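Local coordinates for protein laminin subunit ALPHA-1 (Mus musculus, PDB 2JD4) that probably ties laminin-111 of basement membranes to the cell surface through its C-terminal, metal-binding pair of LG domains, at residues 57-62 with 71-76; 66-71 with 154-159; 85-90 with 129-134. The protein carries 4 engineered substitutions. All coordinates share one frame; numbering follows the deposited sequence.

Contact 1. Residues 57-62 with 71-76; sequences SGLIYY and YATLQL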
ATOM      1  N   SER A  57      -7.212  -5.636  -0.022  1.00 17.63           N
ATOM      2  CA  SER A  57      -8.244  -5.165  -0.947  1.00 17.09           C
ATOM      3  C   SER A  57      -7.725  -4.412  -2.164  1.00 17.16           C
ATOM      4  O   SER A  57      -6.633  -3.826  -2.134  1.00 15.82           O
ATOM      5  CB  SER A  57      -9.224  -4.255  -0.206  1.00 18.53           C
ATOM      6  OG  SER A  57      -8.594  -3.030   0.143  1.00 20.61           O
ATOM      7  N   GLY A  58      -8.535  -4.403  -3.225  1.00 15.33           N
ATOM      8  CA  GLY A  58      -8.172  -3.704  -4.447  1.00 15.21           C
ATOM      9  C   GLY A  58      -8.880  -4.197  -5.702  1.00 16.37           C
ATOM     10  O   GLY A  58      -9.348  -5.341  -5.755  1.00 14.75           O
ATOM     11  N   LEU A  59      -8.960  -3.333  -6.714  1.00 14.13           N
ATOM     12  CA  LEU A  59      -9.598  -3.683  -7.985  1.00 15.81           C
ATOM     13  C   LEU A  59      -8.549  -4.309  -8.910  1.00 17.19           C
ATOM     14  O   LEU A  59      -7.485  -3.734  -9.116  1.00 14.22           O
ATOM     15  CB  LEU A  59     -10.212  -2.429  -8.632  1.00 14.49           C
ATOM     16  CG  LEU A  59     -10.977  -2.616  -9.951  1.00 24.12           C
ATOM     17  CD1 LEU A  59     -12.042  -1.536 -10.105  1.00 19.10           C
ATOM     18  CD2 LEU A  59     -10.001  -2.582 -11.123  1.00 20.25           C
ATOM     19  N   ILE A  60      -8.851  -5.486  -9.458  1.00 15.46           N
ATOM     20  CA  ILE A  60      -7.914  -6.189 -10.333  1.00 15.42           C
ATOM     21  C   ILE A  60      -8.179  -5.908 -11.820  1.00 19.52           C
ATOM     22  O   ILE A  60      -7.235  -5.659 -12.579  1.00 17.49           O
ATOM     23  CB  ILE A  60      -7.937  -7.698 -10.031  1.00 16.78           C
ATOM     24  CG1 ILE A  60      -7.575  -7.921  -8.554  1.00 19.41           C
ATOM     25  CG2 ILE A  60      -6.967  -8.429 -10.959  1.00 16.43           C
ATOM     26  CD1 ILE A  60      -7.820  -9.342  -8.025  1.00 14.04           C
ATOM     27  N   TYR A  61      -9.445  -5.963 -12.247  1.00 17.44           N
ATOM     28  CA  TYR A  61      -9.795  -5.602 -13.627  1.00 16.63           C
ATOM     29  C   TYR A  61     -11.233  -5.112 -13.719  1.00 19.64           C
ATOM     30  O   TYR A  61     -12.079  -5.468 -12.887  1.00 16.61           O
ATOM     31  CB  TYR A  61      -9.545  -6.754 -14.624  1.00 16.07           C
ATOM     32  CG  TYR A  61     -10.591  -7.847 -14.715  1.00 19.07           C
ATOM     33  CD1 TYR A  61     -11.860  -7.595 -15.241  1.00 22.19           C
ATOM     34  CD2 TYR A  61     -10.290  -9.151 -14.331  1.00 18.82           C
ATOM     35  CE1 TYR A  61     -12.794  -8.618 -15.384  1.00 20.39           C
ATOM     36  CE2 TYR A  61     -11.219 -10.180 -14.468  1.00 22.12           C
ATOM     37  CZ  TYR A  61     -12.470  -9.902 -14.997  1.00 19.43           C
ATOM     38  OH  TYR A  61     -13.388 -10.918 -15.140  1.00 21.61           O
ATOM     39  N   TYR A  62     -11.498  -4.293 -14.733  1.00 16.15           N
ATOM     40  CA  TYR A  62     -12.817  -3.716 -14.950  1.00 20.32           C
ATOM     41  C   TYR A  62     -13.083  -3.428 -16.431  1.00 22.07           C
ATOM     42  O   TYR A  62     -12.192  -2.978 -17.156  1.00 21.87           O
ATOM     43  CB  TYR A  62     -12.916  -2.419 -14.141  1.00 17.30           C
ATOM     44  CG  TYR A  62     -14.153  -1.578 -14.362  1.00 23.63           C
ATOM     45  CD1 TYR A  62     -15.359  -1.884 -13.727  1.00 21.68           C
ATOM     46  CD2 TYR A  62     -14.106  -0.448 -15.174  1.00 24.45           C
ATOM     47  CE1 TYR A  62     -16.480  -1.080 -13.895  1.00 20.43           C
ATOM     48  CE2 TYR A  62     -15.223   0.363 -15.352  1.00 23.79           C
ATOM     49  CZ  TYR A  62     -16.404   0.043 -14.710  1.00 21.36           C
ATOM     50  OH  TYR A  62     -17.504   0.848 -14.880  1.00 25.63           O
ATOM     51  N   TYR A  71     -21.391  -4.100 -17.101  1.00 23.98           N
ATOM     52  CA  TYR A  71     -20.030  -4.118 -16.562  1.00 23.86           C
ATOM     53  C   TYR A  71     -19.618  -5.491 -16.068  1.00 22.57           C
ATOM     54  O   TYR A  71     -20.441  -6.392 -15.945  1.00 23.68           O
ATOM     55  CB  TYR A  71     -19.886  -3.102 -15.417  1.00 24.36           C
ATOM     56  CG  TYR A  71     -20.708  -3.430 -14.187  1.00 26.26           C
ATOM     57  CD1 TYR A  71     -20.349  -4.480 -13.343  1.00 23.70           C
ATOM     58  CD2 TYR A  71     -21.871  -2.715 -13.890  1.00 26.15           C
ATOM     59  CE1 TYR A  71     -21.129  -4.819 -12.234  1.00 24.25           C
ATOM     60  CE2 TYR A  71     -22.662  -3.049 -12.784  1.00 24.75           C
ATOM     61  CZ  TYR A  71     -22.284  -4.100 -11.965  1.00 23.64           C
ATOM     62  OH  TYR A  71     -23.067  -4.453 -10.892  1.00 21.08           O
ATOM     63  N   ALA A  72     -18.322  -5.640 -15.808  1.00 20.92           N
ATOM     64  CA  ALA A  72     -17.756  -6.877 -15.283  1.00 20.44           C
ATOM     65  C   ALA A  72     -16.499  -6.465 -14.521  1.00 20.49           C
ATOM     66  O   ALA A  72     -15.716  -5.652 -15.015  1.00 20.66           O
ATOM     67  CB  ALA A  72     -17.399  -7.833 -16.412  1.00 21.87           C
ATOM     68  N   THR A  73     -16.308  -7.018 -13.327  1.00 19.27           N
ATOM     69  CA  THR A  73     -15.145  -6.668 -12.520  1.00 17.61           C
ATOM     70  C   THR A  73     -14.696  -7.794 -11.590  1.00 18.28           C
ATOM     71  O   THR A  73     -15.476  -8.692 -11.247  1.00 17.01           O
ATOM     72  CB  THR A  73     -15.436  -5.399 -11.672  1.00 20.32           C
ATOM     73  OG1 THR A  73     -14.277  -5.038 -10.913  1.00 18.92           O
ATOM     74  CG2 THR A  73     -16.600  -5.648 -10.718  1.00 19.38           C
ATOM     75  N   LEU A  74     -13.417  -7.757 -11.222  1.00 15.67           N
ATOM     76  CA  LEU A  74     -12.819  -8.717 -10.300  1.00 16.31           C
ATOM     77  C   LEU A  74     -12.132  -7.854  -9.247  1.00 19.31           C
ATOM     78  O   LEU A  74     -11.247  -7.051  -9.569  1.00 18.68           O
ATOM     79  CB  LEU A  74     -11.782  -9.604 -11.003  1.00 16.44           C
ATOM     80  CG  LEU A  74     -10.997 -10.551 -10.077  1.00 15.07           C
ATOM     81  CD1 LEU A  74     -11.935 -11.611  -9.513  1.00 19.89           C
ATOM     82  CD2 LEU A  74      -9.853 -11.217 -10.827  1.00 13.48           C
ATOM     83  N   GLN A  75     -12.554  -8.007  -7.996  1.00 19.91           N
ATOM     84  CA  GLN A  75     -12.004  -7.227  -6.888  1.00 17.08           C
ATOM     85  C   GLN A  75     -11.586  -8.124  -5.734  1.00 18.70           C
ATOM     86  O   GLN A  75     -12.123  -9.218  -5.557  1.00 20.36           O
ATOM     87  CB  GLN A  75     -13.054  -6.228  -6.382  1.00 18.49           C
ATOM     88  CG  GLN A  75     -13.510  -5.208  -7.407  1.00 16.59           C
ATOM     89  CD  GLN A  75     -14.870  -4.603  -7.067  1.00 22.77           C
ATOM     90  OE1 GLN A  75     -15.858  -5.322  -6.943  1.00 22.23           O
ATOM     91  NE2 GLN A  75     -14.922  -3.283  -6.919  1.00 20.43           N
ATOM     92  N   LEU A  76     -10.614  -7.660  -4.956  1.00 21.14           N
ATOM     93  CA  LEU A  76     -10.151  -8.399  -3.793  1.00 18.48           C
ATOM     94  C   LEU A  76     -10.724  -7.665  -2.586  1.00 20.26           C
ATOM     95  O   LEU A  76     -10.727  -6.435  -2.554  1.00 19.81           O
ATOM     96  CB  LEU A  76      -8.627  -8.388  -3.702  1.00 18.43           C
ATOM     97  CG  LEU A  76      -8.049  -9.263  -2.585  1.00 19.63           C
ATOM     98  CD1 LEU A  76      -8.184 -10.740  -2.982  1.00 17.40           C
ATOM     99  CD2 LEU A  76      -6.580  -8.908  -2.352  1.00 23.07           C
TER
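With CG tucked between its own N and carbonyl carbon (chi1 81°), Y61 lays its ring beneath L74 CB, which sits over one ring face in a CH-pi contact, 3.9 Å from the Y61 centroid. L74 CG, anti to its backbone N (chi1 174°), starts the branch that reaches I60, and L74 CD2 comes within 3.9 Å of I60 CD1. Two consecutive residues thus face a single partner, which defines a classic beta bulge and shifts the antiparallel register by one between L59 and Y61. The backbone follows suit: L74 O accepts from I60 N at 2.9 Å and, weakly, from Y61 N at 3.4 Å. Y61 O is gripped twice as well, by L74 N at 3.1 Å and by the hydroxyl T73 OG1 at 3.0 Å, so a side chain on the other face of the sheet reinforces the bulge. There too T73 CB sits at the edge of the Y62 ring, 4.1 Å from Y62 CD1. Before the bulge, G58 and L76 form a hydrogen-bonded pair. The two strands make a hairpin, flanked in its sheet by strands 80-86 and 143-146. I60, Y61 and A72 pack against strand 44-53 of the opposing sheet, and Y61 OH is hydrogen-bonded to T110 of strand 106-113 in that sheet, while Q75 NE2 on the other face is held by the backbone carbonyls of I158 and I161.

Contact 2. Residues 66-71 with 154-159; sequences QNQMDY and RARNIG. With MG (magnesium ion), chain C.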
ATOM      1  N   GLN A  66     -20.172   2.410 -22.001  1.00 27.06           N
ATOM      2  CA  GLN A  66     -19.932   3.837 -21.858  1.00 30.53           C
ATOM      3  C   GLN A  66     -20.878   4.440 -20.815  1.00 29.53           C
ATOM      4  O   GLN A  66     -20.484   5.325 -20.060  1.00 29.54           O
ATOM      5  CB  GLN A  66     -20.132   4.544 -23.202  1.00 36.96           C
ATOM      6  CG  GLN A  66     -19.910   6.052 -23.162  1.00 43.08           C
ATOM      7  CD  GLN A  66     -18.459   6.437 -22.935  1.00 51.05           C
ATOM      8  OE1 GLN A  66     -18.119   7.621 -22.914  1.00 54.31           O
ATOM      9  NE2 GLN A  66     -17.593   5.440 -22.768  1.00 51.99           N
ATOM     10  N   ASN A  67     -22.123   3.965 -20.774  1.00 30.59           N
ATOM     11  CA  ASN A  67     -23.092   4.487 -19.809  1.00 32.25           C
ATOM     12  C   ASN A  67     -23.052   3.716 -18.498  1.00 34.24           C
ATOM     13  O   ASN A  67     -23.802   4.019 -17.568  1.00 33.04           O
ATOM     14  CB  ASN A  67     -24.523   4.472 -20.376  1.00 36.08           C
ATOM     15  CG  ASN A  67     -25.026   3.072 -20.700  1.00 40.72           C
ATOM     16  OD1 ASN A  67     -24.835   2.131 -19.932  1.00 40.79           O
ATOM     17  ND2 ASN A  67     -25.698   2.939 -21.839  1.00 41.89           N
ATOM     18  N   GLN A  68     -22.168   2.721 -18.440  1.00 32.53           N
ATOM     19  CA  GLN A  68     -21.977   1.894 -17.252  1.00 31.88           C
ATOM     20  C   GLN A  68     -23.153   1.015 -16.841  1.00 33.19           C
ATOM     21  O   GLN A  68     -23.183   0.511 -15.720  1.00 33.59           O
ATOM     22  CB  GLN A  68     -21.555   2.770 -16.067  1.00 28.43           C
ATOM     23  CG  GLN A  68     -20.163   3.373 -16.221  1.00 26.84           C
ATOM     24  CD  GLN A  68     -19.610   3.900 -14.913  1.00 21.14           C
ATOM     25  OE1 GLN A  68     -19.616   3.201 -13.908  1.00 30.11           O
ATOM     26  NE2 GLN A  68     -19.120   5.135 -14.921  1.00 23.33           N
ATOM     27  N   MET A  69     -24.109   0.817 -17.746  1.00 32.93           N
ATOM     28  CA  MET A  69     -25.270  -0.020 -17.457  1.00 32.47           C
ATOM     29  C   MET A  69     -24.888  -1.495 -17.537  1.00 29.84           C
ATOM     30  O   MET A  69     -25.581  -2.356 -16.997  1.00 26.71           O
ATOM     31  CB  MET A  69     -26.403   0.295 -18.438  1.00 39.35           C
ATOM     32  CG  MET A  69     -27.663   0.832 -17.774  1.00 49.46           C
ATOM     33  SD  MET A  69     -27.339   2.123 -16.548  1.00 59.91           S
ATOM     34  CE  MET A  69     -27.147   3.579 -17.606  1.00 57.33           C
ATOM     35  N   ASP A  70     -23.783  -1.772 -18.228  1.00 25.45           N
ATOM     36  CA  ASP A  70     -23.246  -3.124 -18.367  1.00 24.76           C
ATOM     37  C   ASP A  70     -21.823  -3.061 -17.812  1.00 22.50           C
ATOM     38  O   ASP A  70     -21.126  -2.072 -18.029  1.00 22.82           O
ATOM     39  CB  ASP A  70     -23.169  -3.543 -19.842  1.00 26.87           C
ATOM     40  CG  ASP A  70     -24.520  -3.904 -20.430  1.00 30.62           C
ATOM     41  OD1 ASP A  70     -25.451  -3.080 -20.323  1.00 27.73           O
ATOM     42  OD2 ASP A  70     -24.637  -5.012 -21.005  1.00 24.35           O
ATOM     43  N   TYR A  71     -21.391  -4.100 -17.101  1.00 23.98           N
ATOM     44  CA  TYR A  71     -20.030  -4.118 -16.562  1.00 23.86           C
ATOM     45  C   TYR A  71     -19.618  -5.491 -16.068  1.00 22.57           C
ATOM     46  O   TYR A  71     -20.441  -6.392 -15.945  1.00 23.68           O
ATOM     47  CB  TYR A  71     -19.886  -3.102 -15.417  1.00 24.36           C
ATOM     48  CG  TYR A  71     -20.708  -3.430 -14.187  1.00 26.26           C
ATOM     49  CD1 TYR A  71     -20.349  -4.480 -13.343  1.00 23.70           C
ATOM     50  CD2 TYR A  71     -21.871  -2.715 -13.890  1.00 26.15           C
ATOM     51  CE1 TYR A  71     -21.129  -4.819 -12.234  1.00 24.25           C
ATOM     52  CE2 TYR A  71     -22.662  -3.049 -12.784  1.00 24.75           C
ATOM     53  CZ  TYR A  71     -22.284  -4.100 -11.965  1.00 23.64           C
ATOM     54  OH  TYR A  71     -23.067  -4.453 -10.892  1.00 21.08           O
ATOM     55  N   ARG A 154     -15.112   7.675 -12.789  1.00 24.62           N
ATOM     56  CA  ARG A 154     -16.017   7.497 -11.646  1.00 25.70           C
ATOM     57  C   ARG A 154     -16.806   6.216 -11.880  1.00 24.08           C
ATOM     58  O   ARG A 154     -17.848   6.253 -12.521  1.00 28.65           O
ATOM     59  CB  ARG A 154     -17.014   8.661 -11.550  1.00 32.16           C
ATOM     60  CG  ARG A 154     -16.445  10.012 -11.131  1.00 36.23           C
ATOM     61  CD  ARG A 154     -15.945   9.987  -9.699  1.00 43.27           C
ATOM     62  NE  ARG A 154     -14.490   9.898  -9.636  1.00 51.04           N
ATOM     63  CZ  ARG A 154     -13.676  10.873 -10.022  1.00 53.20           C
ATOM     64  NH1 ARG A 154     -14.178  12.007 -10.493  1.00 55.20           N
ATOM     65  NH2 ARG A 154     -12.362  10.716  -9.942  1.00 54.15           N
ATOM     66  N   ALA A 155     -16.321   5.083 -11.377  1.00 23.83           N
ATOM     67  CA  ALA A 155     -17.019   3.817 -11.586  1.00 23.71           C
ATOM     68  C   ALA A 155     -18.246   3.702 -10.685  1.00 25.44           C
ATOM     69  O   ALA A 155     -18.153   3.887  -9.474  1.00 24.15           O
ATOM     70  CB  ALA A 155     -16.071   2.641 -11.333  1.00 23.97           C
ATOM     71  N   ARG A 156     -19.392   3.380 -11.282  1.00 26.01           N
ATOM     72  CA  ARG A 156     -20.636   3.254 -10.531  1.00 25.68           C
ATOM     73  C   ARG A 156     -21.084   1.805 -10.335  1.00 25.19           C
ATOM     74  O   ARG A 156     -20.832   0.933 -11.168  1.00 20.37           O
ATOM     75  CB  ARG A 156     -21.758   4.044 -11.233  1.00 27.93           C
ATOM     76  CG  ARG A 156     -21.440   5.520 -11.470  1.00 28.02           C
ATOM     77  CD  ARG A 156     -22.685   6.329 -11.828  1.00 30.70           C
ATOM     78  NE  ARG A 156     -23.319   5.881 -13.067  1.00 31.37           N
ATOM     79  CZ  ARG A 156     -22.922   6.219 -14.292  1.00 30.41           C
ATOM     80  NH1 ARG A 156     -21.883   7.023 -14.468  1.00 29.57           N
ATOM     81  NH2 ARG A 156     -23.569   5.742 -15.349  1.00 35.16           N
ATOM     82  N   ASN A 157     -21.746   1.563  -9.208  1.00 24.14           N
ATOM     83  CA  ASN A 157     -22.286   0.255  -8.858  1.00 21.41           C
ATOM     84  C   ASN A 157     -21.347  -0.949  -8.737  1.00 22.65           C
ATOM     85  O   ASN A 157     -21.723  -2.068  -9.089  1.00 23.82           O
ATOM     86  CB  ASN A 157     -23.451  -0.087  -9.793  1.00 23.15           C
ATOM     87  CG  ASN A 157     -24.594   0.922  -9.687  1.00 25.54           C
ATOM     88  OD1 ASN A 157     -25.035   1.271  -8.589  1.00 24.36           O
ATOM     89  ND2 ASN A 157     -25.075   1.393 -10.828  1.00 20.55           N
ATOM     90  N   ILE A 158     -20.127  -0.728  -8.248  1.00 22.11           N
ATOM     91  CA  ILE A 158     -19.208  -1.837  -8.023  1.00 20.60           C
ATOM     92  C   ILE A 158     -18.636  -1.702  -6.609  1.00 20.77           C
ATOM     93  O   ILE A 158     -17.612  -2.299  -6.270  1.00 19.82           O
ATOM     94  CB  ILE A 158     -18.055  -1.910  -9.081  1.00 21.34           C
ATOM     95  CG1 ILE A 158     -17.072  -0.750  -8.913  1.00 19.66           C
ATOM     96  CG2 ILE A 158     -18.647  -1.910 -10.486  1.00 19.85           C
ATOM     97  CD1 ILE A 158     -15.901  -0.821  -9.892  1.00 22.94           C
ATOM     98  N   GLY A 159     -19.326  -0.909  -5.787  1.00 23.15           N
ATOM     99  CA  GLY A 159     -18.910  -0.712  -4.408  1.00 19.37           C
ATOM    100  C   GLY A 159     -17.817   0.312  -4.173  1.00 21.13           C
ATOM    101  O   GLY A 159     -17.537   1.155  -5.030  1.00 20.87           O
TER
HETATM  102 MG    MG C4061     -26.347  -6.015 -22.097  1.00 30.82          MG
HETATM  103  O   HOH W   1     -19.812   0.170 -13.740  1.00 32.09           O
HETATM  104  O   HOH W   2     -24.333   0.609 -13.263  1.00 34.56           O
HETATM  105  O   HOH W   3     -27.388  -3.929 -21.888  1.00 31.57           O
HETATM  106  O   HOH W   4     -28.163  -7.033 -22.935  1.00 27.12           O
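Q68 reaches from its loop to R156, and CB, CD and both amide atoms each find a partner in 154-159. CB lies over one face of the guanidinium, 3.7 Å from R156 NH2. CG is anti to the carbonyl carbon (chi1 -68°), and the chain runs on extended beyond it to CD, which sits above the same plane, offset toward its rim. The amide that follows is held at both ends by backbone. OE1 takes R156 N on a lone pair in the carbonyl plane, a nearly straight bond of 2.6 Å, and a water joins the same OE1 to R156 O. NE2 gives an almost linear bond of 2.9 Å to R154 O, which lies in the amide plane. This pairing of one acceptor and one donor fixes the rotation of the amide, whose plane is 33° from that of the guanidinium. Elsewhere in the contact, I158 CG2 lies over one face of the Y71 ring, 4.3 Å from the centroid, in a CH-pi contact. A second water links Q68 O to N157 ND2. D70 of the same loop binds the magnesium ion through OD2. The contact joins the loop between strands 58-64 and 71-77 to the long loop between strands 143-146 and 167-174. Strand 58-64 backs it, with Y62 touching both Q68 and I158, and Y71 OH is bonded to R91 of strand 91-95.

Contact 3. Residues 85-90 with 129-134; sequences FDLGKG and VTVVGK. Engineered in segment 129-134: K134 (natural residue Asn). With MG (magnesium ion), chain C.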
ATOM      1  N   PHE A  85     -20.773  -9.140 -12.478  1.00 20.69           N
ATOM      2  CA  PHE A  85     -21.088  -8.460 -13.731  1.00 22.54           C
ATOM      3  C   PHE A  85     -22.590  -8.219 -13.822  1.00 24.43           C
ATOM      4  O   PHE A  85     -23.369  -8.850 -13.109  1.00 23.03           O
ATOM      5  CB  PHE A  85     -20.620  -9.307 -14.924  1.00 21.70           C
ATOM      6  CG  PHE A  85     -21.203 -10.697 -14.951  1.00 21.22           C
ATOM      7  CD1 PHE A  85     -22.450 -10.937 -15.520  1.00 22.50           C
ATOM      8  CD2 PHE A  85     -20.512 -11.761 -14.384  1.00 22.09           C
ATOM      9  CE1 PHE A  85     -23.004 -12.227 -15.523  1.00 20.19           C
ATOM     10  CE2 PHE A  85     -21.055 -13.051 -14.381  1.00 20.34           C
ATOM     11  CZ  PHE A  85     -22.304 -13.280 -14.951  1.00 21.93           C
ATOM     12  N   ASP A  86     -22.983  -7.299 -14.695  1.00 24.72           N
ATOM     13  CA  ASP A  86     -24.394  -6.971 -14.907  1.00 25.51           C
ATOM     14  C   ASP A  86     -24.573  -6.861 -16.416  1.00 25.17           C
ATOM     15  O   ASP A  86     -23.901  -6.058 -17.064  1.00 27.03           O
ATOM     16  CB  ASP A  86     -24.739  -5.626 -14.258  1.00 26.39           C
ATOM     17  CG  ASP A  86     -26.244  -5.398 -14.126  1.00 29.04           C
ATOM     18  OD1 ASP A  86     -27.000  -5.795 -15.037  1.00 24.96           O
ATOM     19  OD2 ASP A  86     -26.666  -4.800 -13.111  1.00 25.57           O
ATOM     20  N   LEU A  87     -25.476  -7.664 -16.969  1.00 24.26           N
ATOM     21  CA  LEU A  87     -25.728  -7.657 -18.404  1.00 26.76           C
ATOM     22  C   LEU A  87     -26.732  -6.583 -18.828  1.00 29.84           C
ATOM     23  O   LEU A  87     -27.103  -6.501 -20.001  1.00 30.68           O
ATOM     24  CB  LEU A  87     -26.230  -9.031 -18.853  1.00 26.65           C
ATOM     25  CG  LEU A  87     -25.410 -10.245 -18.403  1.00 23.43           C
ATOM     26  CD1 LEU A  87     -26.027 -11.511 -18.977  1.00 26.47           C
ATOM     27  CD2 LEU A  87     -23.959 -10.113 -18.874  1.00 25.88           C
ATOM     28  N   GLY A  88     -27.175  -5.766 -17.878  1.00 31.15           N
ATOM     29  CA  GLY A  88     -28.122  -4.712 -18.211  1.00 29.21           C
ATOM     30  C   GLY A  88     -29.438  -4.741 -17.450  1.00 29.01           C
ATOM     31  O   GLY A  88     -30.176  -3.752 -17.449  1.00 27.33           O
ATOM     32  N   LYS A  89     -29.740  -5.862 -16.802  1.00 28.17           N
ATOM     33  CA  LYS A  89     -30.990  -5.981 -16.052  1.00 32.55           C
ATOM     34  C   LYS A  89     -30.855  -6.763 -14.747  1.00 31.82           C
ATOM     35  O   LYS A  89     -31.821  -7.358 -14.267  1.00 31.15           O
ATOM     36  CB  LYS A  89     -32.065  -6.622 -16.933  1.00 32.97           C
ATOM     37  CG  LYS A  89     -32.413  -5.784 -18.151  1.00 40.47           C
ATOM     38  CD  LYS A  89     -33.411  -6.483 -19.052  1.00 46.67           C
ATOM     39  CE  LYS A  89     -33.742  -5.621 -20.259  1.00 49.79           C
ATOM     40  NZ  LYS A  89     -34.744  -6.273 -21.145  1.00 53.53           N
ATOM     41  N   GLY A  90     -29.657  -6.755 -14.170  1.00 31.94           N
ATOM     42  CA  GLY A  90     -29.447  -7.469 -12.924  1.00 29.61           C
ATOM     43  C   GLY A  90     -28.003  -7.883 -12.747  1.00 32.59           C
ATOM     44  O   GLY A  90     -27.296  -8.124 -13.728  1.00 35.62           O
ATOM     45  N   VAL A 129     -22.906 -20.349 -10.677  1.00 35.41           N
ATOM     46  CA  VAL A 129     -24.022 -19.512 -10.276  1.00 36.42           C
ATOM     47  C   VAL A 129     -24.819 -19.219 -11.540  1.00 36.39           C
ATOM     48  O   VAL A 129     -24.249 -19.115 -12.631  1.00 34.82           O
ATOM     49  CB  VAL A 129     -23.539 -18.188  -9.651  1.00 34.63           C
ATOM     50  CG1 VAL A 129     -24.723 -17.284  -9.374  1.00 39.00           C
ATOM     51  CG2 VAL A 129     -22.789 -18.466  -8.361  1.00 35.27           C
ATOM     52  N   THR A 130     -26.135 -19.095 -11.398  1.00 32.98           N
ATOM     53  CA  THR A 130     -26.999 -18.823 -12.539  1.00 33.15           C
ATOM     54  C   THR A 130     -27.069 -17.337 -12.856  1.00 33.45           C
ATOM     55  O   THR A 130     -27.308 -16.515 -11.974  1.00 36.47           O
ATOM     56  CB  THR A 130     -28.431 -19.359 -12.286  1.00 34.74           C
ATOM     57  OG1 THR A 130     -28.398 -20.789 -12.249  1.00 34.28           O
ATOM     58  CG2 THR A 130     -29.388 -18.905 -13.385  1.00 35.05           C
ATOM     59  N   VAL A 131     -26.856 -16.998 -14.122  1.00 31.32           N
ATOM     60  CA  VAL A 131     -26.902 -15.610 -14.549  1.00 33.03           C
ATOM     61  C   VAL A 131     -28.252 -15.003 -14.184  1.00 35.03           C
ATOM     62  O   VAL A 131     -29.307 -15.586 -14.460  1.00 33.76           O
ATOM     63  CB  VAL A 131     -26.657 -15.490 -16.070  1.00 31.55           C
ATOM     64  CG1 VAL A 131     -26.908 -14.067 -16.541  1.00 29.30           C
ATOM     65  CG2 VAL A 131     -25.220 -15.891 -16.382  1.00 30.93           C
ATOM     66  N   VAL A 132     -28.200 -13.831 -13.557  1.00 31.57           N
ATOM     67  CA  VAL A 132     -29.388 -13.115 -13.109  1.00 33.32           C
ATOM     68  C   VAL A 132     -29.879 -12.106 -14.141  1.00 34.93           C
ATOM     69  O   VAL A 132     -29.082 -11.453 -14.815  1.00 34.30           O
ATOM     70  CB  VAL A 132     -29.098 -12.364 -11.785  1.00 34.87           C
ATOM     71  CG1 VAL A 132     -30.284 -11.501 -11.397  1.00 33.58           C
ATOM     72  CG2 VAL A 132     -28.778 -13.364 -10.679  1.00 32.77           C
ATOM     73  N   GLY A 133     -31.197 -11.980 -14.259  1.00 32.48           N
ATOM     74  CA  GLY A 133     -31.744 -11.029 -15.204  1.00 33.84           C
ATOM     75  C   GLY A 133     -32.168 -11.630 -16.526  1.00 36.01           C
ATOM     76  O   GLY A 133     -31.832 -12.769 -16.852  1.00 33.99           O
ATOM     77  N   LYS A 134     -32.904 -10.835 -17.293  1.00 39.89           N
ATOM     78  CA  LYS A 134     -33.419 -11.243 -18.592  1.00 41.60           C
ATOM     79  C   LYS A 134     -32.433 -10.928 -19.710  1.00 42.72           C
ATOM     80  O   LYS A 134     -32.381 -11.646 -20.711  1.00 44.60           O
ATOM     81  CB  LYS A 134     -34.747 -10.530 -18.866  1.00 41.70           C
ATOM     82  CG  LYS A 134     -35.870 -10.864 -17.884  1.00 43.53           C
ATOM     83  CD  LYS A 134     -35.501 -10.551 -16.437  1.00 42.01           C
ATOM     84  CE  LYS A 134     -35.149  -9.084 -16.240  1.00 40.03           C
ATOM     85  NZ  LYS A 134     -34.696  -8.811 -14.846  1.00 40.89           N
TER
HETATM   86 MG    MG C4061     -26.347  -6.015 -22.097  1.00 30.82          MG
HETATM   87  O   HOH W   5     -26.484 -10.691 -14.705  1.00 26.61           O
HETATM   88  O   HOH W   3     -27.388  -3.929 -21.888  1.00 31.57           O
HETATM   89  O   HOH W   4     -28.163  -7.033 -22.935  1.00 27.12           O
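F85 points the edge of its ring at V131: CZ lies 4.2 Å from V131 CG2, close to the ring plane, and the two side chains cross at about a right angle. The position of CG between the backbone N and the carbonyl carbon (chi1 57°) starts the ring on this course, and Y112 and F83 meet it with their own rings. D86 turns its side chain to its own loop. Its OD1 accepts from G88 N at 2.8 Å, which closes an Asx turn, and from G90 N at 3.0 Å, the two N-H groups arriving from opposite faces of the carboxylate plane. One oxygen therefore holds the curl of the backbone from within. L87 serves two purposes. Its side chain packs CD1 against V131 CG1 at 3.6 Å, so that V131 has one methyl branch for each hydrophobic neighbour, while its carbonyl O binds the magnesium ion at 2.3 Å; the packing against V131 probably helps to position that carbonyl. At K89 the contact becomes more exposed: K89 O receives a weak bond of 3.3 Å from NZ of K134, an engineered residue whose chain is bent at chi2 and chi3, and K134 CE rests near K89 CB. G90 passes closest to the partner backbone at G133; a side chain here would point toward 129-134 and run tight against V132 CG1. A water lies between G90 O and V132 O, 2.7 Å from the latter. D70 OD2, T137 O and D139 OD2 join L87 O and two waters to complete six ligands round the magnesium ion. A metal held at the rim of the beta sandwich by loop carboxylates and main-chain carbonyls is characteristic of laminin G domains.

In the fold
All three contacts lie in the first laminin G domain of the pair. Contacts 1 and 2 are about 12 Å apart centre to centre, contacts 2 and 3 about 14 Å, contacts 1 and 3 about 17 Å. Along the chain, contact 1 is complete before contact 3 begins; contacts 1 and 2 cross, their segments alternating as 57-62, 66-71, 71-76 and 154-159 with Y71 shared, and the two segments of contact 2 bracket all of contact 3. Strands 58-64, 71-77 and 80-86 are consecutive neighbours in one antiparallel sheet, where Y71 and D86 are joined by a backbone hydrogen bond. Beyond the ends of these strands, D70 and L87 meet at one magnesium ion, so the hairpin leads directly into the metal-binding rim.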